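Local coordinates for protein D-glyceraldehyde dehydrogenase (NADP(+)) (Thermoplasma acidophilum, PDB 5IZD) that oxidises D-glyceraldehyde to (R)-glycerate with NADP(+) as a homotetrameric aldehyde dehydrogenase of the non-phosphorylated Entner-Doudoroff pathway, at residues Glu182-Val185 with Arg186-Glu190; Ala52-Ala55 with Trp56-Leu59; Thr268-Trp271 with Ala272-Asn276. All coordinates share one frame; numbering follows the deposited sequence.

Interaction 1: residues Glu182-Val185 with Arg186-Glu190; sequences EWIV and RKFVE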
loop_
_atom_site.group_PDB
_atom_site.type_symbol
_atom_site.label_atom_id
_atom_site.label_comp_id
_atom_site.label_asym_id
_atom_site.label_seq_id
_atom_site.Cartn_x
_atom_site.Cartn_y
_atom_site.Cartn_z
ATOM N N GLU A 182 -24.079 12.973 -23.622
ATOM C CA GLU A 182 -25.445 13.139 -23.167
ATOM C C GLU A 182 -26.047 11.802 -22.953
ATOM O O GLU A 182 -26.797 11.622 -22.032
ATOM C CB GLU A 182 -26.318 13.857 -24.191
ATOM C CG GLU A 182 -27.625 14.336 -23.568
ATOM C CD GLU A 182 -28.776 14.367 -24.503
ATOM O OE1 GLU A 182 -28.907 13.403 -25.302
ATOM O OE2 GLU A 182 -29.566 15.365 -24.432
ATOM N N TRP A 183 -25.798 10.889 -23.876
ATOM C CA TRP A 183 -26.399 9.559 -23.789
ATOM C C TRP A 183 -25.912 8.776 -22.512
ATOM O O TRP A 183 -26.725 8.164 -21.777
ATOM C CB TRP A 183 -26.149 8.802 -25.079
ATOM C CG TRP A 183 -26.785 7.465 -25.180
ATOM C CD1 TRP A 183 -27.950 7.182 -25.798
ATOM C CD2 TRP A 183 -26.283 6.195 -24.641
ATOM N NE1 TRP A 183 -28.218 5.832 -25.707
ATOM C CE2 TRP A 183 -27.198 5.198 -25.039
ATOM C CE3 TRP A 183 -25.159 5.822 -23.922
ATOM C CZ2 TRP A 183 -27.046 3.850 -24.685
ATOM C CZ3 TRP A 183 -24.970 4.451 -23.572
ATOM C CH2 TRP A 183 -25.923 3.494 -23.953
ATOM N N ILE A 184 -24.630 8.881 -22.222
ATOM C CA ILE A 184 -24.054 8.263 -21.029
ATOM C C ILE A 184 -24.631 8.863 -19.773
ATOM O O ILE A 184 -25.065 8.124 -18.901
ATOM C CB ILE A 184 -22.509 8.368 -21.035
ATOM C CG1 ILE A 184 -21.975 7.443 -22.121
ATOM C CG2 ILE A 184 -21.921 7.959 -19.691
ATOM C CD1 ILE A 184 -20.576 7.744 -22.551
ATOM N N VAL A 185 -24.691 10.191 -19.729
ATOM C CA VAL A 185 -25.276 10.933 -18.627
ATOM C C VAL A 185 -26.705 10.476 -18.338
ATOM O O VAL A 185 -27.074 10.289 -17.172
ATOM C CB VAL A 185 -25.236 12.468 -18.884
ATOM C CG1 VAL A 185 -26.099 13.235 -17.886
ATOM C CG2 VAL A 185 -23.779 12.974 -18.802
ATOM N N ARG A 186 -27.490 10.320 -19.398
ATOM C CA ARG A 186 -28.890 9.885 -19.282
ATOM C C ARG A 186 -28.913 8.476 -18.666
ATOM O O ARG A 186 -29.716 8.237 -17.776
ATOM C CB ARG A 186 -29.616 9.962 -20.632
ATOM C CG ARG A 186 -31.128 9.621 -20.625
ATOM C CD ARG A 186 -31.795 9.935 -21.968
ATOM N NE ARG A 186 -31.864 11.385 -22.251
ATOM C CZ ARG A 186 -32.819 12.240 -21.825
ATOM N NH1 ARG A 186 -33.857 11.845 -21.075
ATOM N NH2 ARG A 186 -32.743 13.541 -22.165
ATOM N N LYS A 187 -27.981 7.587 -19.042
ATOM C CA LYS A 187 -27.926 6.262 -18.414
ATOM C C LYS A 187 -27.639 6.332 -16.908
ATOM O O LYS A 187 -28.249 5.614 -16.135
ATOM C CB LYS A 187 -26.974 5.312 -19.162
ATOM C CG LYS A 187 -27.478 4.951 -20.559
ATOM C CD LYS A 187 -28.593 3.912 -20.512
ATOM C CE LYS A 187 -29.279 3.786 -21.864
ATOM N NZ LYS A 187 -30.192 4.947 -22.086
ATOM N N PHE A 188 -26.733 7.208 -16.497
ATOM C CA PHE A 188 -26.487 7.446 -15.077
ATOM C C PHE A 188 -27.727 7.988 -14.351
ATOM O O PHE A 188 -28.076 7.523 -13.215
ATOM C CB PHE A 188 -25.279 8.368 -14.886
ATOM C CG PHE A 188 -24.005 7.639 -14.868
ATOM C CD1 PHE A 188 -23.371 7.323 -16.048
ATOM C CD2 PHE A 188 -23.461 7.197 -13.671
ATOM C CE1 PHE A 188 -22.161 6.651 -16.050
ATOM C CE2 PHE A 188 -22.259 6.505 -13.678
ATOM C CZ PHE A 188 -21.611 6.222 -14.874
ATOM N N VAL A 189 -28.393 8.947 -14.997
ATOM C CA VAL A 189 -29.701 9.425 -14.522
ATOM C C VAL A 189 -30.731 8.277 -14.369
ATOM O O VAL A 189 -31.286 8.079 -13.260
ATOM C CB VAL A 189 -30.292 10.586 -15.373
ATOM C CG1 VAL A 189 -31.660 11.010 -14.839
ATOM C CG2 VAL A 189 -29.368 11.787 -15.286
ATOM N N GLU A 190 -30.935 7.490 -15.406
ATOM C CA GLU A 190 -31.871 6.371 -15.316
ATOM C C GLU A 190 -31.454 5.321 -14.268
ATOM O O GLU A 190 -32.302 4.628 -13.754
ATOM C CB GLU A 190 -32.085 5.728 -16.688
ATOM C CG GLU A 190 -32.740 6.672 -17.703
ATOM C CD GLU A 190 -32.557 6.274 -19.175
ATOM O OE1 GLU A 190 -33.252 6.912 -20.031
ATOM O OE2 GLU A 190 -31.747 5.349 -19.492
HETATM O O HOH W 1 -29.179 7.267 -22.820
#

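Interaction 2: residues Ala52-Ala55 with Trp56-Leu59; sequences AFWA and WNDL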
loop_
_atom_site.group_PDB
_atom_site.type_symbol
_atom_site.label_atom_id
_atom_site.label_comp_id
_atom_site.label_asym_id
_atom_site.label_seq_id
_atom_site.Cartn_x
_atom_site.Cartn_y
_atom_site.Cartn_z
ATOM N N ALA A 52 -25.774 19.044 -3.442
ATOM C CA ALA A 52 -25.898 17.604 -3.358
ATOM C C ALA A 52 -24.699 16.924 -2.622
ATOM O O ALA A 52 -24.790 15.758 -2.299
ATOM C CB ALA A 52 -26.048 17.039 -4.764
ATOM N N PHE A 53 -23.612 17.649 -2.363
ATOM C CA PHE A 53 -22.338 17.051 -1.957
ATOM C C PHE A 53 -22.418 16.217 -0.687
ATOM O O PHE A 53 -22.049 15.046 -0.727
ATOM C CB PHE A 53 -21.184 18.080 -1.842
ATOM C CG PHE A 53 -19.929 17.501 -1.192
ATOM C CD1 PHE A 53 -19.170 16.567 -1.863
ATOM C CD2 PHE A 53 -19.570 17.813 0.119
ATOM C CE1 PHE A 53 -18.063 15.974 -1.275
ATOM C CE2 PHE A 53 -18.444 17.232 0.714
ATOM C CZ PHE A 53 -17.694 16.305 0.013
ATOM N N TRP A 54 -22.968 16.778 0.390
ATOM C CA TRP A 54 -22.952 16.066 1.689
ATOM C C TRP A 54 -23.712 14.741 1.743
ATOM O O TRP A 54 -23.193 13.731 2.237
ATOM C CB TRP A 54 -23.312 16.987 2.875
ATOM C CG TRP A 54 -22.132 17.758 3.261
ATOM C CD1 TRP A 54 -21.911 19.093 3.066
ATOM C CD2 TRP A 54 -20.922 17.213 3.832
ATOM N NE1 TRP A 54 -20.640 19.422 3.522
ATOM C CE2 TRP A 54 -20.012 18.292 3.989
ATOM C CE3 TRP A 54 -20.523 15.921 4.203
ATOM C CZ2 TRP A 54 -18.731 18.126 4.526
ATOM C CZ3 TRP A 54 -19.235 15.745 4.738
ATOM C CH2 TRP A 54 -18.355 16.849 4.891
ATOM N N ALA A 55 -24.876 14.742 1.186
ATOM C CA ALA A 55 -25.718 13.546 1.050
ATOM C C ALA A 55 -25.159 12.489 0.084
ATOM O O ALA A 55 -25.409 11.291 0.285
ATOM C CB ALA A 55 -27.118 13.963 0.561
ATOM N N TRP A 56 -24.411 12.910 -0.950
ATOM C CA TRP A 56 -23.689 11.943 -1.808
ATOM C C TRP A 56 -22.459 11.369 -1.047
ATOM O O TRP A 56 -22.267 10.148 -0.980
ATOM C CB TRP A 56 -23.296 12.603 -3.129
ATOM C CG TRP A 56 -22.733 11.728 -4.211
ATOM C CD1 TRP A 56 -21.498 11.866 -4.797
ATOM C CD2 TRP A 56 -23.337 10.598 -4.839
ATOM N NE1 TRP A 56 -21.314 10.927 -5.763
ATOM C CE2 TRP A 56 -22.423 10.129 -5.817
ATOM C CE3 TRP A 56 -24.564 9.948 -4.696
ATOM C CZ2 TRP A 56 -22.681 9.033 -6.634
ATOM C CZ3 TRP A 56 -24.836 8.856 -5.535
ATOM C CH2 TRP A 56 -23.868 8.399 -6.490
ATOM N N ASN A 57 -21.658 12.232 -0.450
ATOM C CA ASN A 57 -20.573 11.740 0.429
ATOM C C ASN A 57 -21.128 10.691 1.450
ATOM O O ASN A 57 -20.611 9.553 1.586
ATOM C CB ASN A 57 -19.912 12.903 1.170
ATOM C CG ASN A 57 -18.774 12.438 2.099
ATOM O OD1 ASN A 57 -17.723 12.109 1.659
ATOM N ND2 ASN A 57 -19.038 12.371 3.364
ATOM N N ASP A 58 -22.169 11.096 2.147
ATOM C CA ASP A 58 -22.747 10.321 3.253
ATOM C C ASP A 58 -23.443 8.976 2.861
ATOM O O ASP A 58 -23.588 8.127 3.736
ATOM C CB ASP A 58 -23.724 11.217 4.091
ATOM C CG ASP A 58 -22.974 12.199 5.037
ATOM O OD1 ASP A 58 -21.736 12.253 5.048
ATOM O OD2 ASP A 58 -23.629 12.958 5.772
ATOM N N LEU A 59 -23.834 8.764 1.600
ATOM C CA LEU A 59 -24.266 7.427 1.163
ATOM C C LEU A 59 -23.217 6.325 1.312
ATOM O O LEU A 59 -23.566 5.159 1.430
ATOM C CB LEU A 59 -24.660 7.429 -0.330
ATOM C CG LEU A 59 -25.981 7.967 -0.849
ATOM C CD1 LEU A 59 -26.116 7.553 -2.328
ATOM C CD2 LEU A 59 -27.131 7.424 -0.045
#

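Interaction 3: residues Thr268-Trp271 with Ala272-Asn276; sequences TLLW and AKYWN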
loop_
_atom_site.group_PDB
_atom_site.type_symbol
_atom_site.label_atom_id
_atom_site.label_comp_id
_atom_site.label_asym_id
_atom_site.label_seq_id
_atom_site.Cartn_x
_atom_site.Cartn_y
_atom_site.Cartn_z
ATOM N N THR A 268 1.374 -3.819 -35.226
ATOM C CA THR A 268 1.257 -2.824 -34.180
ATOM C C THR A 268 1.346 -1.379 -34.731
ATOM O O THR A 268 0.645 -0.491 -34.230
ATOM C CB THR A 268 2.312 -3.023 -33.082
ATOM O OG1 THR A 268 2.288 -4.392 -32.622
ATOM C CG2 THR A 268 2.102 -2.046 -31.941
ATOM N N LEU A 269 2.231 -1.145 -35.701
ATOM C CA LEU A 269 2.360 0.187 -36.288
ATOM C C LEU A 269 1.102 0.582 -37.065
ATOM O O LEU A 269 0.678 1.732 -37.007
ATOM C CB LEU A 269 3.561 0.283 -37.227
ATOM C CG LEU A 269 3.806 1.661 -37.833
ATOM C CD1 LEU A 269 4.053 2.699 -36.742
ATOM C CD2 LEU A 269 5.008 1.561 -38.770
ATOM N N LEU A 270 0.503 -0.368 -37.774
ATOM C CA LEU A 270 -0.781 -0.077 -38.443
ATOM C C LEU A 270 -1.808 0.395 -37.427
ATOM O O LEU A 270 -2.529 1.385 -37.666
ATOM C CB LEU A 270 -1.300 -1.295 -39.193
ATOM C CG LEU A 270 -0.645 -1.630 -40.538
ATOM C CD1 LEU A 270 -1.147 -3.006 -41.011
ATOM C CD2 LEU A 270 -0.980 -0.567 -41.580
ATOM N N TRP A 271 -1.894 -0.335 -36.321
ATOM C CA TRP A 271 -2.748 0.061 -35.204
ATOM C C TRP A 271 -2.364 1.455 -34.640
ATOM O O TRP A 271 -3.199 2.389 -34.609
ATOM C CB TRP A 271 -2.751 -0.975 -34.073
ATOM C CG TRP A 271 -3.610 -0.492 -32.969
ATOM C CD1 TRP A 271 -4.972 -0.653 -32.852
ATOM C CD2 TRP A 271 -3.199 0.280 -31.838
ATOM N NE1 TRP A 271 -5.422 -0.009 -31.734
ATOM C CE2 TRP A 271 -4.358 0.595 -31.110
ATOM C CE3 TRP A 271 -1.968 0.784 -31.396
ATOM C CZ2 TRP A 271 -4.316 1.351 -29.956
ATOM C CZ3 TRP A 271 -1.941 1.575 -30.239
ATOM C CH2 TRP A 271 -3.100 1.832 -29.545
ATOM N N ALA A 272 -1.086 1.630 -34.316
ATOM C CA ALA A 272 -0.662 2.823 -33.613
ATOM C C ALA A 272 -0.771 4.097 -34.434
ATOM O O ALA A 272 -1.040 5.160 -33.881
ATOM C CB ALA A 272 0.766 2.637 -33.022
ATOM N N LYS A 273 -0.608 3.997 -35.759
ATOM C CA LYS A 273 -0.773 5.142 -36.608
ATOM C C LYS A 273 -2.227 5.395 -37.019
ATOM O O LYS A 273 -2.665 6.534 -37.073
ATOM C CB LYS A 273 0.019 4.997 -37.890
ATOM C CG LYS A 273 0.066 6.262 -38.743
ATOM C CD LYS A 273 0.756 7.431 -38.064
ATOM C CE LYS A 273 -0.191 8.403 -37.418
ATOM N NZ LYS A 273 0.525 9.482 -36.711
ATOM N N TYR A 274 -2.945 4.350 -37.396
ATOM C CA TYR A 274 -4.210 4.542 -38.105
ATOM C C TYR A 274 -5.432 4.352 -37.290
ATOM O O TYR A 274 -6.500 4.751 -37.737
ATOM C CB TYR A 274 -4.284 3.701 -39.408
ATOM C CG TYR A 274 -3.126 3.962 -40.287
ATOM C CD1 TYR A 274 -2.821 5.268 -40.684
ATOM C CD2 TYR A 274 -2.296 2.930 -40.714
ATOM C CE1 TYR A 274 -1.735 5.533 -41.506
ATOM C CE2 TYR A 274 -1.230 3.175 -41.537
ATOM C CZ TYR A 274 -0.920 4.464 -41.924
ATOM O OH TYR A 274 0.190 4.730 -42.746
ATOM N N TRP A 275 -5.320 3.785 -36.106
ATOM C CA TRP A 275 -6.466 3.672 -35.216
ATOM C C TRP A 275 -6.963 5.062 -34.938
ATOM O O TRP A 275 -6.167 5.963 -34.702
ATOM C CB TRP A 275 -6.069 2.985 -33.958
ATOM C CG TRP A 275 -7.116 2.596 -32.950
ATOM C CD1 TRP A 275 -8.163 1.701 -33.113
ATOM C CD2 TRP A 275 -7.172 3.018 -31.587
ATOM N NE1 TRP A 275 -8.835 1.536 -31.920
ATOM C CE2 TRP A 275 -8.234 2.313 -30.965
ATOM C CE3 TRP A 275 -6.403 3.894 -30.813
ATOM C CZ2 TRP A 275 -8.541 2.468 -29.616
ATOM C CZ3 TRP A 275 -6.716 4.043 -29.430
ATOM C CH2 TRP A 275 -7.773 3.340 -28.868
ATOM N N ASN A 276 -8.268 5.243 -35.161
ATOM C CA ASN A 276 -8.925 6.544 -35.022
ATOM C C ASN A 276 -8.272 7.606 -35.901
ATOM O O ASN A 276 -8.217 8.780 -35.542
ATOM C CB ASN A 276 -8.929 7.001 -33.545
ATOM C CG ASN A 276 -10.095 7.940 -33.241
ATOM O OD1 ASN A 276 -11.107 7.919 -33.941
ATOM N ND2 ASN A 276 -9.937 8.801 -32.238
#

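Interaction 1: residues Glu182-Val185 with Arg186-Glu190
The Trp183 indole carries the aliphatic chain of Lys187 and a bound water over one face, while the Phe188 ring receives the carbonyl oxygen Ile184 O at its edge, in the ring plane. Both pairs are i to i+4 neighbours on helix 178-190, the crossover helix of a beta-alpha-beta unit between strands 168-172 and 198-200 in the NADP-binding region. Lys187 CG lies 4.0 Å from the centroid of the Trp183 six-membered ring, a CH-pi contact close to the ring normal, and Lys187 CE comes to 3.6 Å from Trp183 CZ2. With CG anti to the backbone N (chi1 -176°), the indole stands where the lysine chain can cross it. Bends in that chain at chi2 (-77°) and chi4 bring NZ back toward the five-membered ring, in an off-centre cation-pi contact.

The same ammonium forms a salt bridge with Glu190 OE2 and donates to the water, which donates to Trp183 O, the acceptor of Lys187 N as well. Replacing Lys187 by an alanine would probably leave Glu190 without its positive partner and take the aliphatic cover off part of this face. Trp183 NE1 is bound by Glu81.

On the neighbouring flank Ile184 CG2 meets Phe188 CE1 at 3.9 Å, the side chains lying alongside. Glu182 OE2, which accepts from Lys4 N, sits 4.3 Å from Arg186 NH2, beyond a salt bridge; Arg186 makes a cation-pi contact with Trp11. Of the four backbone bonds that cross from 182-185 to 186-190, the straightest runs from Val189 N to Val185 O, 2.9 Å long.

Interaction 2: residues Ala52-Ala55 with Trp56-Leu59
This is an i to i+3 and i to i+4 contact within the long helix 39-77, where aromatic residues of one turn meet the polar side chains of the next. The Trp54 and Asn57 side chains run alongside each other, and Asn57 ND2 comes to 3.6 Å from Trp54 CZ3 with ring and amide planes 82° apart. That amide is anchored by donating to Asp58 OD1 at 3.2 Å, the carboxylate being met on its anti side. Asp58 OD1 in turn lies at the Trp54 ring edge, 4.0 Å from Trp54 CE3. Phe53 CE2 stands over the centre of one Trp54 face, and the Phe53 ring itself has Asn57 CB above its rim.

Asn57 N donates to Phe53 O with an N-H...O angle of 176°, whereas the bond from Leu59 N to Ala55 O is longer, at 3.3 Å. Phe53 and Trp54 also reach Arg429 and Glu426 of a second subunit. Within this chain, Phe53 and Asn57 rest on Pro138 of strand 130-145, and Trp56 packs against Pro194 and Val197 in the loop between helix 178-190 and strand 198-200.

Interaction 3: residues Thr268-Trp271 with Ala272-Asn276
The C-terminal turn of helix 262-274 carries a pair of tryptophans, Trp271 and Trp275; Trp275 is the first residue to leave helical backbone angles, and it lies near Asn149, the probable transition-state stabiliser of this aldehyde dehydrogenase. Their spacing of four residues puts both on one flank, and with CG anti to the backbone N in each (chi1 179° and -172°) the indoles run alongside, pointing the same way. The ring planes differ by 33° and the five-membered centroids are 4.3 Å apart, an oblique pairing. Trp271 NE1 sits over the Trp275 face, 3.3 Å from Trp275 CG, and Trp271 CZ2 approaches Trp275 CE3 at 3.4 Å. In return Trp275 CB stands over the Trp271 five-membered ring in a CH-pi contact, 4.0 Å from its centroid. Trp275 N still donates to Trp271 O at 2.9 Å, although Trp275 has left helical backbone angles.

Ala272 CB packs on Trp271 CE3 at 3.7 Å. On another flank Leu270 CD2 lies in the plane of the Tyr274 ring, at its edge, 3.8 Å from Tyr274 CE2, while Lys273 CG lies above one face of that ring, toward its rim. The polar ends are held further away: Tyr274 OH by Ser305, Lys273 NZ by the carbonyls of Ala284 and Val386, and Trp275 NE1 by Glu99. Ile484 and Thr486 of a second subunit pack on Trp271 and Trp275.

The two indoles thus overlap obliquely, with Trp271 NE1 close to Trp275 CG, while Trp275 NE1 has a carboxylate partner in Glu99; the pair combines apolar overlap with one charged anchor beside the active-site region.

From the N terminus, interaction 2 comes first, on helix 39-77, followed by interaction 1 on helix 178-190 and interaction 3 at the end of helix 262-274. Each joins consecutive turns of a single helix, so none closes a long loop, and the three follow in series without nesting or crossing. Interactions 1 and 2 lie on the same side of the chain's centre, with centres about 20 Å apart, and helix 39-77 links them: Ala71, Leu74 and Ile75 of it pack on helix 178-190. Interaction 3 lies across the chain's centre from interaction 2, with centres about 43 Å apart, beside strands 284-290 and 410-414. Both 2 and 3 also touch the second subunit.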